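Long-range contact in amino acid ABC superfamily ATP binding cassette transporter, binding protein (Streptococcus pneumoniae, PDB 4H5G), which binds L-arginine and probably delivers it, as a membrane-anchored lipoprotein, to an amino acid ABC transporter for uptake: residues A[97-102]-A[227-232]. Residues are numbered along the deposited sequence; the frame is centred on the assembly and turned at random.
Sequences PYYENK and TYQSYL
The ring of Y99 carries the L232 methyl CD1 over one face, 3.5 Å from the ring centroid and only 18° off the normal, a CH-pi contact. CD1 is displaced toward the hydroxyl end, so its nearest ring atom is CZ of Y99, at 3.3 Å, and the two side chains meet tip to tip. At the edge of the same ring, near its plane, lies the carboxamide of Q229, which folds in through a bend at chi2. Y228 takes CD1 of Y98 over one face, 3.5 Å above the ring plane and toward the rim. The Y98 and Y228 planes are inclined at 52°, and CE1 of Y98 comes to 3.4 Å from CZ of Y228. Y99 crosses Y228 at about a right angle, side chain to side chain, its CD1 3.7 Å from CD2 of Y228. CG of Y228 stands anti to the backbone N (chi1 -166°), on the side of the helix that faces Y98 and Y99. The resulting aromatic cluster joins two parts of a type II periplasmic binding protein fold that are far apart in sequence: the 97-102 segment, leading from strand 92-94 into strand 103-108 of the five-stranded sheet, and helix 227-235 near the C-terminus. M44 and I219 also pack on Y98, whose side chain is about 8 Å from the bound arginine. The hydroxyl of the buried Y228 is hydrogen-bonded to OD1 of D41, at the start of helix 40-52; the Y98 hydroxyl makes a weak bond to the same oxygen.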
loop_
_atom_site.group_PDB
_atom_site.type_symbol
_atom_site.label_atom_id
_atom_site.label_comp_id
_atom_site.label_asym_id
_atom_site.label_seq_id
_atom_site.Cartn_x
_atom_site.Cartn_y
_atom_site.Cartn_z
ATOM N N PRO A 97 13.132 2.006 4.686
ATOM C CA PRO A 97 12.033 2.433 3.809
ATOM C C PRO A 97 12.397 2.206 2.338
ATOM O O PRO A 97 13.563 2.401 1.982
ATOM C CB PRO A 97 11.968 3.947 4.042
ATOM C CG PRO A 97 12.624 4.178 5.332
ATOM C CD PRO A 97 13.616 3.086 5.560
ATOM N N TYR A 98 11.436 1.808 1.511
ATOM C CA TYR A 98 11.681 1.760 0.070
ATOM C C TYR A 98 11.030 2.910 -0.683
ATOM O O TYR A 98 11.438 3.245 -1.797
ATOM C CB TYR A 98 11.258 0.405 -0.526
ATOM C CG TYR A 98 9.806 0.027 -0.366
ATOM C CD1 TYR A 98 8.847 0.493 -1.256
ATOM C CD2 TYR A 98 9.393 -0.837 0.655
ATOM C CE1 TYR A 98 7.513 0.129 -1.140
ATOM C CE2 TYR A 98 8.043 -1.214 0.779
ATOM C CZ TYR A 98 7.122 -0.728 -0.130
ATOM O OH TYR A 98 5.783 -1.102 -0.035
ATOM N N TYR A 99 10.007 3.520 -0.080
ATOM C CA TYR A 99 9.352 4.685 -0.682
ATOM C C TYR A 99 8.586 5.477 0.371
ATOM O O TYR A 99 7.937 4.901 1.241
ATOM C CB TYR A 99 8.373 4.251 -1.783
ATOM C CG TYR A 99 8.055 5.353 -2.778
ATOM C CD1 TYR A 99 9.026 5.823 -3.650
ATOM C CD2 TYR A 99 6.792 5.921 -2.848
ATOM C CE1 TYR A 99 8.755 6.832 -4.566
ATOM C CE2 TYR A 99 6.514 6.932 -3.759
ATOM C CZ TYR A 99 7.502 7.379 -4.612
ATOM O OH TYR A 99 7.233 8.377 -5.531
ATOM N N GLU A 100 8.650 6.798 0.261
ATOM C CA GLU A 100 7.946 7.676 1.183
ATOM C C GLU A 100 7.030 8.595 0.383
ATOM O O GLU A 100 7.444 9.201 -0.604
ATOM C CB GLU A 100 8.936 8.498 2.009
ATOM C CG GLU A 100 8.266 9.533 2.893
ATOM C CD GLU A 100 9.244 10.235 3.814
ATOM O OE1 GLU A 100 10.405 9.790 3.905
ATOM O OE2 GLU A 100 8.843 11.229 4.445
ATOM N N ASN A 101 5.772 8.681 0.803
ATOM C CA ASN A 101 4.802 9.523 0.103
ATOM C C ASN A 101 3.808 10.167 1.064
ATOM O O ASN A 101 3.785 9.848 2.257
ATOM C CB ASN A 101 4.073 8.719 -0.980
ATOM C CG ASN A 101 3.405 7.490 -0.435
ATOM O OD1 ASN A 101 3.900 6.367 -0.598
ATOM N ND2 ASN A 101 2.273 7.685 0.235
ATOM N N LYS A 102 2.999 11.077 0.534
ATOM C CA LYS A 102 1.987 11.777 1.313
ATOM C C LYS A 102 0.687 10.999 1.315
ATOM O O LYS A 102 0.564 9.969 0.652
ATOM C CB LYS A 102 1.727 13.159 0.715
ATOM C CG LYS A 102 2.968 14.021 0.622
ATOM C CD LYS A 102 3.539 14.275 1.997
ATOM C CE LYS A 102 4.742 15.195 1.919
ATOM N NZ LYS A 102 4.412 16.434 1.163
ATOM N N THR A 227 15.188 3.023 -8.984
ATOM C CA THR A 227 14.413 1.943 -9.602
ATOM C C THR A 227 12.996 1.841 -9.058
ATOM O O THR A 227 12.062 1.491 -9.791
ATOM C CB THR A 227 15.138 0.590 -9.429
ATOM O OG1 THR A 227 16.493 0.730 -9.886
ATOM C CG2 THR A 227 14.461 -0.502 -10.257
ATOM N N TYR A 228 12.815 2.113 -7.770
ATOM C CA TYR A 228 11.462 1.987 -7.225
ATOM C C TYR A 228 10.562 3.060 -7.851
ATOM O O TYR A 228 9.433 2.771 -8.266
ATOM C CB TYR A 228 11.403 2.001 -5.683
ATOM C CG TYR A 228 10.035 1.517 -5.232
ATOM C CD1 TYR A 228 9.783 0.166 -5.050
ATOM C CD2 TYR A 228 8.981 2.405 -5.086
ATOM C CE1 TYR A 228 8.513 -0.286 -4.682
ATOM C CE2 TYR A 228 7.709 1.968 -4.722
ATOM C CZ TYR A 228 7.484 0.624 -4.526
ATOM O OH TYR A 228 6.213 0.203 -4.171
ATOM N N GLN A 229 11.079 4.282 -7.959
ATOM C CA GLN A 229 10.374 5.340 -8.696
ATOM C C GLN A 229 10.067 4.884 -10.119
ATOM O O GLN A 229 8.957 5.064 -10.604
ATOM C CB GLN A 229 11.202 6.636 -8.718
ATOM C CG GLN A 229 10.550 7.809 -9.471
ATOM C CD GLN A 229 9.267 8.305 -8.829
ATOM O OE1 GLN A 229 8.337 8.753 -9.523
ATOM N NE2 GLN A 229 9.207 8.245 -7.502
ATOM N N SER A 230 11.044 4.276 -10.784
ATOM C CA SER A 230 10.812 3.791 -12.150
ATOM C C SER A 230 9.728 2.704 -12.206
ATOM O O SER A 230 8.921 2.661 -13.147
ATOM C CB SER A 230 12.116 3.296 -12.777
ATOM O OG SER A 230 13.002 4.375 -13.022
ATOM N N TYR A 231 9.726 1.824 -11.214
ATOM C CA TYR A 231 8.696 0.773 -11.124
ATOM C C TYR A 231 7.309 1.383 -10.993
ATOM O O TYR A 231 6.352 0.896 -11.593
ATOM C CB TYR A 231 8.910 -0.101 -9.877
ATOM C CG TYR A 231 10.048 -1.105 -9.883
ATOM C CD1 TYR A 231 10.656 -1.530 -11.055
ATOM C CD2 TYR A 231 10.487 -1.656 -8.677
ATOM C CE1 TYR A 231 11.695 -2.478 -11.016
ATOM C CE2 TYR A 231 11.503 -2.590 -8.635
ATOM C CZ TYR A 231 12.101 -2.995 -9.796
ATOM O OH TYR A 231 13.122 -3.929 -9.713
ATOM N N LEU A 232 7.186 2.418 -10.167
ATOM C CA LEU A 232 5.891 3.087 -9.990
ATOM C C LEU A 232 5.420 3.712 -11.296
ATOM O O LEU A 232 4.236 3.653 -11.634
ATOM C CB LEU A 232 5.983 4.170 -8.910
ATOM C CG LEU A 232 6.145 3.701 -7.465
ATOM C CD1 LEU A 232 6.589 4.874 -6.604
ATOM C CD2 LEU A 232 4.843 3.118 -6.918
#